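Local coordinates for ABC transporter, substrate-binding protein (Clostridium perfringens, PDB 4EDP) that probably captures a solute outside the cell membrane and delivers it to the membrane components of an ABC transporter, at residues A[107-117]-A[276-287]; A[132-141]-A[260-268]. All coordinates share one frame; numbering follows the deposited sequence. Where two conformers were deposited one is given.

Contact 1: A[107-117]-A[276-287]; sequences DKLDYSKIPNA and KDLAYEFINYAL
Tyr280, on helix 276-286, drives its side chain into the loop 107-117 and meets something different at each step. From CB, with CG anti to the carbonyl carbon (chi1 -84°), the ring presents one face to Lys113. CD1 touches Lys113 CB and, at the ring edge, Ile114 CG1 at 3.8 Å. Over the centre of that face sits Lys113 CD, 3.7 Å from the ring centroid and nearly on the normal, a CH-pi contact made as the two side chains cross at about a right angle. Farther out, CE1 nears Asp110 O, and CZ lies 4.0 Å from Leu109 CD2. At the tip, Tyr280 OH accepts a hydrogen bond from Asp110 N at 3.1 Å, almost straight at 172°. The same hydroxyl shares a water with Asp107 OD2.

In this periplasmic-binding-protein fold the helix follows strand 262-269, and the same Tyr280 also rests on Ile269 of that strand. Past the ring edge, Ile114 spreads its branches: CD1 packs on Ile283 CG2, and CG2 on Leu287 CD1.

Polar grips secure both ends. The extended Lys276 meets Asp107 OD2 on its syn side through NZ at 2.7 Å, a salt bridge whose ammonium also bonds to Lys271 O; Lys113 NZ, bent back past the ring, makes only a weak one with Asp277 OD1. At the far end, Asn284 OD1 takes Asn116 N at 2.8 Å, nearly along the C=O axis, while Asn116 ND2 returns a bond, in its own amide plane, to Asn284 O at 2.8 Å.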
loop_
_atom_site.group_PDB
_atom_site.type_symbol
_atom_site.label_atom_id
_atom_site.label_comp_id
_atom_site.label_asym_id
_atom_site.label_seq_id
_atom_site.Cartn_x
_atom_site.Cartn_y
_atom_site.Cartn_z
ATOM N N ASP A 107 -11.582 6.526 16.138
ATOM C CA ASP A 107 -13.002 6.792 16.023
ATOM C C ASP A 107 -13.628 6.395 14.697
ATOM O O ASP A 107 -12.994 6.530 13.643
ATOM C CB ASP A 107 -13.273 8.306 16.069
ATOM C CG ASP A 107 -13.438 8.864 17.456
ATOM O OD1 ASP A 107 -13.408 8.116 18.459
ATOM O OD2 ASP A 107 -13.655 10.092 17.517
ATOM N N LYS A 108 -14.866 5.903 14.740
ATOM C CA LYS A 108 -15.610 5.625 13.511
ATOM C C LYS A 108 -15.950 7.058 13.073
ATOM O O LYS A 108 -16.490 7.834 13.862
ATOM C CB LYS A 108 -16.858 4.784 13.783
ATOM C CG LYS A 108 -17.616 4.342 12.532
ATOM C CD LYS A 108 -18.897 3.616 12.908
ATOM C CE LYS A 108 -19.707 3.165 11.693
ATOM N NZ LYS A 108 -19.042 2.084 10.925
ATOM N N LEU A 109 -15.638 7.416 11.834
ATOM C CA LEU A 109 -15.795 8.802 11.388
ATOM C C LEU A 109 -17.126 9.251 10.825
ATOM O O LEU A 109 -17.817 8.497 10.151
ATOM C CB LEU A 109 -14.715 9.113 10.367
ATOM C CG LEU A 109 -13.257 8.916 10.805
ATOM C CD1 LEU A 109 -12.331 9.358 9.660
ATOM C CD2 LEU A 109 -12.949 9.698 12.096
ATOM N N ASP A 110 -17.462 10.500 11.128
ATOM C CA ASP A 110 -18.665 11.132 10.613
ATOM C C ASP A 110 -18.240 11.775 9.305
ATOM O O ASP A 110 -17.675 12.858 9.286
ATOM C CB ASP A 110 -19.192 12.158 11.596
ATOM C CG ASP A 110 -20.398 12.900 11.078
ATOM O OD1 ASP A 110 -20.825 12.650 9.930
ATOM O OD2 ASP A 110 -20.915 13.744 11.833
ATOM N N TYR A 111 -18.494 11.083 8.200
ATOM C CA TYR A 111 -18.092 11.588 6.896
ATOM C C TYR A 111 -18.847 12.834 6.428
ATOM O O TYR A 111 -18.482 13.422 5.401
ATOM C CB TYR A 111 -18.090 10.467 5.829
ATOM C CG TYR A 111 -16.827 9.638 5.876
ATOM C CD1 TYR A 111 -16.715 8.533 6.706
ATOM C CD2 TYR A 111 -15.709 10.020 5.144
ATOM C CE1 TYR A 111 -15.537 7.803 6.767
ATOM C CE2 TYR A 111 -14.555 9.302 5.183
ATOM C CZ TYR A 111 -14.455 8.203 6.002
ATOM O OH TYR A 111 -13.263 7.493 6.005
ATOM N N SER A 112 -19.863 13.262 7.171
ATOM C CA SER A 112 -20.558 14.495 6.807
ATOM C C SER A 112 -19.589 15.677 7.043
ATOM O O SER A 112 -19.799 16.775 6.531
ATOM C CB SER A 112 -21.858 14.688 7.596
ATOM O OG SER A 112 -21.643 14.994 8.962
ATOM N N LYS A 113 -18.525 15.422 7.807
ATOM C CA LYS A 113 -17.496 16.424 8.118
ATOM C C LYS A 113 -16.281 16.333 7.199
ATOM O O LYS A 113 -15.306 17.079 7.357
ATOM C CB LYS A 113 -17.030 16.220 9.564
ATOM C CG LYS A 113 -18.045 16.597 10.617
ATOM C CD LYS A 113 -17.563 16.122 11.999
ATOM C CE LYS A 113 -18.085 16.970 13.119
ATOM N NZ LYS A 113 -17.365 18.283 13.127
ATOM N N ILE A 114 -16.329 15.418 6.235
ATOM C CA ILE A 114 -15.216 15.202 5.310
ATOM C C ILE A 114 -15.797 15.191 3.888
ATOM O O ILE A 114 -15.768 14.165 3.193
ATOM C CB ILE A 114 -14.493 13.871 5.629
ATOM C CG1 ILE A 114 -14.208 13.760 7.134
ATOM C CG2 ILE A 114 -13.192 13.715 4.785
ATOM C CD1 ILE A 114 -13.462 12.468 7.552
ATOM N N PRO A 115 -16.279 16.348 3.422
ATOM C CA PRO A 115 -16.908 16.372 2.100
ATOM C C PRO A 115 -15.995 15.970 0.953
ATOM O O PRO A 115 -16.478 15.399 -0.031
ATOM C CB PRO A 115 -17.386 17.821 1.959
ATOM C CG PRO A 115 -16.522 18.588 2.915
ATOM C CD PRO A 115 -16.308 17.673 4.061
ATOM N N ASN A 116 -14.684 16.184 1.102
ATOM C CA ASN A 116 -13.735 15.819 0.043
ATOM C C ASN A 116 -13.650 14.328 -0.212
ATOM O O ASN A 116 -13.165 13.911 -1.254
ATOM C CB ASN A 116 -12.349 16.436 0.286
ATOM C CG ASN A 116 -12.338 17.936 -0.001
ATOM O OD1 ASN A 116 -13.132 18.406 -0.833
ATOM N ND2 ASN A 116 -11.442 18.694 0.661
ATOM N N ALA A 117 -14.114 13.525 0.741
ATOM C CA ALA A 117 -14.174 12.078 0.544
ATOM C C ALA A 117 -15.060 11.729 -0.665
ATOM O O ALA A 117 -14.916 10.634 -1.246
ATOM C CB ALA A 117 -14.672 11.369 1.806
ATOM N N LYS A 276 -10.757 17.021 18.046
ATOM C CA LYS A 276 -11.376 16.325 16.905
ATOM C C LYS A 276 -11.899 17.208 15.773
ATOM O O LYS A 276 -11.791 16.841 14.602
ATOM C CB LYS A 276 -12.432 15.342 17.400
ATOM C CG LYS A 276 -11.808 14.230 18.239
ATOM C CD LYS A 276 -12.833 13.217 18.703
ATOM C CE LYS A 276 -12.185 12.109 19.487
ATOM N NZ LYS A 276 -13.222 11.144 19.976
ATOM N N ASP A 277 -12.456 18.374 16.085
ATOM C CA ASP A 277 -12.939 19.240 15.006
ATOM C C ASP A 277 -11.792 19.596 14.063
ATOM O O ASP A 277 -11.951 19.524 12.842
ATOM C CB ASP A 277 -13.586 20.504 15.558
ATOM C CG ASP A 277 -14.913 20.225 16.211
ATOM O OD1 ASP A 277 -15.515 19.176 15.897
ATOM O OD2 ASP A 277 -15.362 21.056 17.017
ATOM N N LEU A 278 -10.642 19.954 14.636
ATOM C CA LEU A 278 -9.461 20.303 13.855
ATOM C C LEU A 278 -8.949 19.058 13.101
ATOM O O LEU A 278 -8.460 19.157 11.968
ATOM C CB LEU A 278 -8.363 20.840 14.780
ATOM C CG LEU A 278 -7.124 21.453 14.135
ATOM C CD1 LEU A 278 -7.492 22.729 13.385
ATOM C CD2 LEU A 278 -6.050 21.759 15.186
ATOM N N ALA A 279 -9.039 17.899 13.750
ATOM C CA ALA A 279 -8.625 16.627 13.142
ATOM C C ALA A 279 -9.448 16.355 11.881
ATOM O O ALA A 279 -8.894 15.967 10.846
ATOM C CB ALA A 279 -8.780 15.484 14.138
ATOM N N TYR A 280 -10.768 16.546 11.971
ATOM C CA TYR A 280 -11.629 16.365 10.798
ATOM C C TYR A 280 -11.250 17.341 9.683
ATOM O O TYR A 280 -11.199 16.963 8.520
ATOM C CB TYR A 280 -13.103 16.550 11.151
ATOM C CG TYR A 280 -13.767 15.319 11.703
ATOM C CD1 TYR A 280 -14.184 14.308 10.851
ATOM C CD2 TYR A 280 -14.013 15.171 13.061
ATOM C CE1 TYR A 280 -14.807 13.177 11.341
ATOM C CE2 TYR A 280 -14.641 14.036 13.561
ATOM C CZ TYR A 280 -15.034 13.046 12.695
ATOM O OH TYR A 280 -15.655 11.900 13.156
ATOM N N GLU A 281 -11.017 18.606 10.033
ATOM C CA GLU A 281 -10.619 19.609 9.044
ATOM C C GLU A 281 -9.341 19.175 8.343
ATOM O O GLU A 281 -9.198 19.334 7.126
ATOM C CB GLU A 281 -10.443 21.002 9.695
ATOM C CG GLU A 281 -11.756 21.640 10.116
ATOM C CD GLU A 281 -11.578 22.941 10.883
ATOM O OE1 GLU A 281 -10.457 23.241 11.330
ATOM O OE2 GLU A 281 -12.576 23.649 11.065
ATOM N N PHE A 282 -8.408 18.615 9.101
ATOM C CA PHE A 282 -7.164 18.187 8.515
ATOM C C PHE A 282 -7.334 17.026 7.533
ATOM O O PHE A 282 -6.726 17.037 6.452
ATOM C CB PHE A 282 -6.124 17.805 9.566
ATOM C CG PHE A 282 -4.818 17.424 8.952
ATOM C CD1 PHE A 282 -3.860 18.377 8.696
ATOM C CD2 PHE A 282 -4.583 16.128 8.557
ATOM C CE1 PHE A 282 -2.674 18.040 8.077
ATOM C CE2 PHE A 282 -3.390 15.777 7.947
ATOM C CZ PHE A 282 -2.437 16.729 7.709
ATOM N N ILE A 283 -8.146 16.035 7.884
ATOM C CA ILE A 283 -8.357 14.888 6.979
ATOM C C ILE A 283 -8.999 15.383 5.692
ATOM O O ILE A 283 -8.596 14.996 4.579
ATOM C CB ILE A 283 -9.166 13.758 7.651
ATOM C CG1 ILE A 283 -8.368 13.177 8.824
ATOM C CG2 ILE A 283 -9.545 12.646 6.622
ATOM C CD1 ILE A 283 -9.061 12.032 9.594
ATOM N N ASN A 284 -9.989 16.261 5.832
ATOM C CA ASN A 284 -10.662 16.837 4.673
ATOM C C ASN A 284 -9.660 17.588 3.792
ATOM O O ASN A 284 -9.705 17.511 2.559
ATOM C CB ASN A 284 -11.800 17.760 5.101
ATOM C CG ASN A 284 -12.668 18.177 3.941
ATOM O OD1 ASN A 284 -13.193 17.339 3.211
ATOM N ND2 ASN A 284 -12.848 19.476 3.778
ATOM N N TYR A 285 -8.732 18.296 4.432
ATOM C CA TYR A 285 -7.668 19.008 3.733
ATOM C C TYR A 285 -6.733 18.041 2.999
ATOM O O TYR A 285 -6.393 18.263 1.820
ATOM C CB TYR A 285 -6.908 19.854 4.763
ATOM C CG TYR A 285 -5.539 20.361 4.386
ATOM C CD1 TYR A 285 -5.373 21.540 3.654
ATOM C CD2 TYR A 285 -4.404 19.709 4.838
ATOM C CE1 TYR A 285 -4.086 22.028 3.341
ATOM C CE2 TYR A 285 -3.130 20.180 4.535
ATOM C CZ TYR A 285 -2.982 21.334 3.784
ATOM O OH TYR A 285 -1.712 21.786 3.494
ATOM N N ALA A 286 -6.349 16.953 3.672
ATOM C CA ALA A 286 -5.438 15.961 3.071
ATOM C C ALA A 286 -6.028 15.295 1.807
ATOM O O ALA A 286 -5.284 14.857 0.915
ATOM C CB ALA A 286 -5.038 14.900 4.105
ATOM N N LEU A 287 -7.360 15.255 1.741
ATOM C CA LEU A 287 -8.088 14.664 0.625
ATOM C C LEU A 287 -8.435 15.681 -0.458
ATOM O O LEU A 287 -8.919 15.296 -1.515
ATOM C CB LEU A 287 -9.390 13.992 1.122
ATOM C CG LEU A 287 -9.259 12.769 2.043
ATOM C CD1 LEU A 287 -10.638 12.221 2.550
ATOM C CD2 LEU A 287 -8.482 11.671 1.346
HETATM O O HOH W 1 -15.427 11.563 15.710
HETATM O O HOH W 2 -10.453 12.936 -2.273
#

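Contact 2: A[132-141]-A[260-268]; sequences YGPAYTLNSI and TYLNFNTIN. With ACT (acetate ion), chain H.
An antiparallel strand pairing, buried near the centre of the chain, joins 132-141 to 260-268. Strand 262-269 also pairs with 89-93 and strand 135-145 with 233-237, consistent with the strands that cross between the lobes in this family. The axes of 137-141 and 262-268 run 4.6 Å apart at their closest, 154° between their directions, and a beta bulge between Ala135 and Thr137 shifts the register by one. Tyr136 N still bonds Asn265 O in the carbonyl plane, and the Tyr136 and Ile267 side chains cross at about a right angle, Tyr136 CD1 3.5 Å from Ile267 CG1.

On the face of Leu138 and Phe264, Phe264 CD1 packs on Leu138 CB at 3.7 Å; Ala135 CB, next to the bulge, meets it too. On the other, Asn139 ND2 bonds Asn263 OD1 at 3.1 Å, the amide planes 52° apart. Asn263 CG sits between its backbone N and carbonyl carbon (chi1 64°), which brings OD1 across to the neighbouring strand.

Asn268 OD1 receives Gly133 N from above its carbonyl plane at 2.8 Å, while a water joins Gly133 O, Thr266 OG1 and Asn268 ND2. Amide pair and water thus give Asn263 OD1, Gly133 O and Asn268 ND2 polar partners within a buried contact.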
loop_
_atom_site.group_PDB
_atom_site.type_symbol
_atom_site.label_atom_id
_atom_site.label_comp_id
_atom_site.label_asym_id
_atom_site.label_seq_id
_atom_site.Cartn_x
_atom_site.Cartn_y
_atom_site.Cartn_z
ATOM N N TYR A 132 -13.880 3.868 9.159
ATOM C CA TYR A 132 -12.841 4.513 9.941
ATOM C C TYR A 132 -12.025 5.445 9.023
ATOM O O TYR A 132 -12.585 6.052 8.103
ATOM C CB TYR A 132 -12.017 3.466 10.698
ATOM C CG TYR A 132 -12.855 2.751 11.739
ATOM C CD1 TYR A 132 -13.678 1.690 11.388
ATOM C CD2 TYR A 132 -12.845 3.156 13.067
ATOM C CE1 TYR A 132 -14.478 1.059 12.330
ATOM C CE2 TYR A 132 -13.631 2.529 14.015
ATOM C CZ TYR A 132 -14.439 1.470 13.636
ATOM O OH TYR A 132 -15.224 0.835 14.578
ATOM N N GLY A 133 -10.733 5.592 9.281
ATOM C CA GLY A 133 -9.915 6.498 8.515
ATOM C C GLY A 133 -9.850 6.223 7.032
ATOM O O GLY A 133 -9.701 5.088 6.626
ATOM N N PRO A 134 -9.932 7.276 6.213
ATOM C CA PRO A 134 -9.897 7.049 4.768
ATOM C C PRO A 134 -8.490 6.933 4.201
ATOM O O PRO A 134 -7.519 7.431 4.808
ATOM C CB PRO A 134 -10.528 8.332 4.207
ATOM C CG PRO A 134 -10.143 9.387 5.187
ATOM C CD PRO A 134 -10.093 8.699 6.544
ATOM N N ALA A 135 -8.372 6.268 3.055
ATOM C CA ALA A 135 -7.092 6.247 2.341
ATOM C C ALA A 135 -6.823 7.655 1.843
ATOM O O ALA A 135 -7.734 8.294 1.351
ATOM C CB ALA A 135 -7.153 5.332 1.124
ATOM N N TYR A 136 -5.577 8.122 1.946
ATOM C CA TYR A 136 -5.188 9.425 1.388
ATOM C C TYR A 136 -4.218 9.214 0.198
ATOM O O TYR A 136 -3.894 10.164 -0.533
ATOM C CB TYR A 136 -4.530 10.353 2.445
ATOM C CG TYR A 136 -3.208 9.834 2.924
ATOM C CD1 TYR A 136 -3.141 8.890 3.941
ATOM C CD2 TYR A 136 -2.021 10.217 2.306
ATOM C CE1 TYR A 136 -1.935 8.365 4.352
ATOM C CE2 TYR A 136 -0.803 9.708 2.724
ATOM C CZ TYR A 136 -0.768 8.782 3.741
ATOM O OH TYR A 136 0.440 8.248 4.145
ATOM N N THR A 137 -3.702 7.992 0.044
ATOM C CA THR A 137 -2.822 7.652 -1.058
ATOM C C THR A 137 -2.959 6.160 -1.306
ATOM O O THR A 137 -3.499 5.414 -0.457
ATOM C CB THR A 137 -1.339 8.010 -0.771
ATOM O OG1 THR A 137 -0.566 7.918 -1.969
ATOM C CG2 THR A 137 -0.735 7.059 0.305
ATOM N N LEU A 138 -2.460 5.721 -2.454
ATOM C CA LEU A 138 -2.498 4.317 -2.839
ATOM C C LEU A 138 -1.223 3.950 -3.576
ATOM O O LEU A 138 -0.481 4.823 -4.022
ATOM C CB LEU A 138 -3.728 4.033 -3.722
ATOM C CG LEU A 138 -3.805 4.720 -5.097
ATOM C CD1 LEU A 138 -2.912 4.036 -6.152
ATOM C CD2 LEU A 138 -5.251 4.718 -5.614
ATOM N N ASN A 139 -0.981 2.652 -3.682
ATOM C CA ASN A 139 0.146 2.070 -4.392
ATOM C C ASN A 139 -0.374 0.806 -5.090
ATOM O O ASN A 139 -1.435 0.269 -4.711
ATOM C CB ASN A 139 1.256 1.626 -3.447
ATOM C CG ASN A 139 1.769 2.745 -2.571
ATOM O OD1 ASN A 139 2.158 3.807 -3.060
ATOM N ND2 ASN A 139 1.821 2.494 -1.278
ATOM N N SER A 140 0.371 0.315 -6.071
ATOM C CA SER A 140 -0.028 -0.932 -6.781
ATOM C C SER A 140 1.188 -1.777 -7.085
ATOM O O SER A 140 2.324 -1.363 -6.845
ATOM C CB SER A 140 -0.784 -0.658 -8.083
ATOM O OG SER A 140 0.020 -0.039 -9.094
ATOM N N ILE A 141 0.934 -2.967 -7.614
ATOM C CA ILE A 141 1.984 -3.881 -8.024
ATOM C C ILE A 141 1.817 -4.225 -9.495
ATOM O O ILE A 141 0.821 -3.874 -10.120
ATOM C CB ILE A 141 1.997 -5.180 -7.192
ATOM C CG1 ILE A 141 0.615 -5.843 -7.194
ATOM C CG2 ILE A 141 2.475 -4.883 -5.735
ATOM C CD1 ILE A 141 0.580 -7.167 -6.477
ATOM N N THR A 260 -4.600 -5.477 -11.199
ATOM C CA THR A 260 -3.544 -5.361 -10.206
ATOM C C THR A 260 -4.199 -5.326 -8.817
ATOM O O THR A 260 -5.436 -5.417 -8.687
ATOM C CB THR A 260 -2.742 -4.032 -10.362
ATOM O OG1 THR A 260 -1.627 -4.023 -9.448
ATOM C CG2 THR A 260 -3.605 -2.859 -10.064
ATOM N N TYR A 261 -3.358 -5.307 -7.781
ATOM C CA TYR A 261 -3.787 -5.200 -6.393
ATOM C C TYR A 261 -3.272 -3.887 -5.829
ATOM O O TYR A 261 -2.117 -3.508 -6.046
ATOM C CB TYR A 261 -3.247 -6.355 -5.537
ATOM C CG TYR A 261 -3.971 -7.651 -5.781
ATOM C CD1 TYR A 261 -3.692 -8.427 -6.894
ATOM C CD2 TYR A 261 -4.932 -8.105 -4.885
ATOM C CE1 TYR A 261 -4.369 -9.613 -7.127
ATOM C CE2 TYR A 261 -5.616 -9.296 -5.107
ATOM C CZ TYR A 261 -5.326 -10.042 -6.219
ATOM O OH TYR A 261 -5.982 -11.217 -6.462
ATOM N N LEU A 262 -4.155 -3.165 -5.145
ATOM C CA LEU A 262 -3.786 -1.915 -4.526
ATOM C C LEU A 262 -3.553 -2.079 -3.040
ATOM O O LEU A 262 -4.040 -3.035 -2.419
ATOM C CB LEU A 262 -4.930 -0.900 -4.656
ATOM C CG LEU A 262 -5.485 -0.641 -6.051
ATOM C CD1 LEU A 262 -6.630 0.388 -5.992
ATOM C CD2 LEU A 262 -4.370 -0.216 -6.983
ATOM N N ASN A 263 -2.772 -1.162 -2.484
ATOM C CA ASN A 263 -2.628 -1.044 -1.032
ATOM C C ASN A 263 -2.768 0.462 -0.742
ATOM O O ASN A 263 -2.502 1.291 -1.620
ATOM C CB ASN A 263 -1.370 -1.674 -0.454
ATOM C CG ASN A 263 -0.110 -1.031 -0.929
ATOM O OD1 ASN A 263 0.343 -0.018 -0.373
ATOM N ND2 ASN A 263 0.527 -1.659 -1.914
ATOM N N PHE A 264 -3.237 0.786 0.455
ATOM C CA PHE A 264 -3.479 2.174 0.855
ATOM C C PHE A 264 -2.792 2.543 2.159
ATOM O O PHE A 264 -2.502 1.672 2.977
ATOM C CB PHE A 264 -4.988 2.359 1.146
ATOM C CG PHE A 264 -5.907 1.973 -0.005
ATOM C CD1 PHE A 264 -5.990 2.758 -1.134
ATOM C CD2 PHE A 264 -6.695 0.849 0.067
ATOM C CE1 PHE A 264 -6.819 2.417 -2.197
ATOM C CE2 PHE A 264 -7.529 0.511 -0.994
ATOM C CZ PHE A 264 -7.575 1.287 -2.128
ATOM N N ASN A 265 -2.560 3.843 2.349
ATOM C CA ASN A 265 -2.144 4.384 3.628
ATOM C C ASN A 265 -3.359 5.231 4.005
ATOM O O ASN A 265 -3.962 5.875 3.145
ATOM C CB ASN A 265 -0.876 5.232 3.564
ATOM C CG ASN A 265 0.346 4.412 3.194
ATOM O OD1 ASN A 265 0.381 3.194 3.409
ATOM N ND2 ASN A 265 1.358 5.075 2.671
ATOM N N THR A 266 -3.717 5.243 5.281
ATOM C CA THR A 266 -4.891 5.955 5.731
ATOM C C THR A 266 -4.599 6.909 6.876
ATOM O O THR A 266 -3.541 6.841 7.490
ATOM C CB THR A 266 -5.954 4.950 6.250
ATOM O OG1 THR A 266 -5.498 4.326 7.455
ATOM C CG2 THR A 266 -6.291 3.882 5.198
ATOM N N ILE A 267 -5.551 7.794 7.163
ATOM C CA ILE A 267 -5.425 8.727 8.291
ATOM C C ILE A 267 -6.634 8.515 9.191
ATOM O O ILE A 267 -7.782 8.580 8.730
ATOM C CB ILE A 267 -5.430 10.219 7.881
ATOM C CG1 ILE A 267 -4.427 10.501 6.778
ATOM C CG2 ILE A 267 -5.175 11.119 9.115
ATOM C CD1 ILE A 267 -4.525 11.914 6.202
ATOM N N ASN A 268 -6.366 8.256 10.465
ATOM C CA ASN A 268 -7.389 8.057 11.485
ATOM C C ASN A 268 -7.359 9.119 12.572
ATOM O O ASN A 268 -6.313 9.756 12.822
ATOM C CB ASN A 268 -7.177 6.689 12.142
ATOM C CG ASN A 268 -7.797 5.590 11.361
ATOM O OD1 ASN A 268 -8.997 5.342 11.499
ATOM N ND2 ASN A 268 -6.987 4.889 10.544
HETATM C C ACT H . -14.218 0.429 17.781
HETATM O O ACT H . -14.697 1.356 17.094
HETATM O OXT ACT H . -14.093 0.684 18.996
HETATM C CH3 ACT H . -13.822 -0.899 17.199
HETATM O O HOH W 3 -8.051 3.307 8.227
#

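In the fold
The centres of contacts 1 and 2 lie about 16 Å apart, and the chain runs through them in the order 107-117, 132-141, 260-268, 276-287, so that contact 2 falls wholly between the two halves of contact 1. Contact 2 is near the chain centre, contact 1 about 21 Å from it. Strand 262-269 leads on to helix 276-286, while segment 107-117 precedes strand 135-145; Ile283 of the helix packs on Pro134 and Ile267. Directly, Tyr111 OH probably bonds to Tyr132 O, and Leu287 packs against Ala135. Contact 2 thus appears to span the strand groups of both lobes, with contact 1 on the outer side of one, consistent with the family's bilobal architecture.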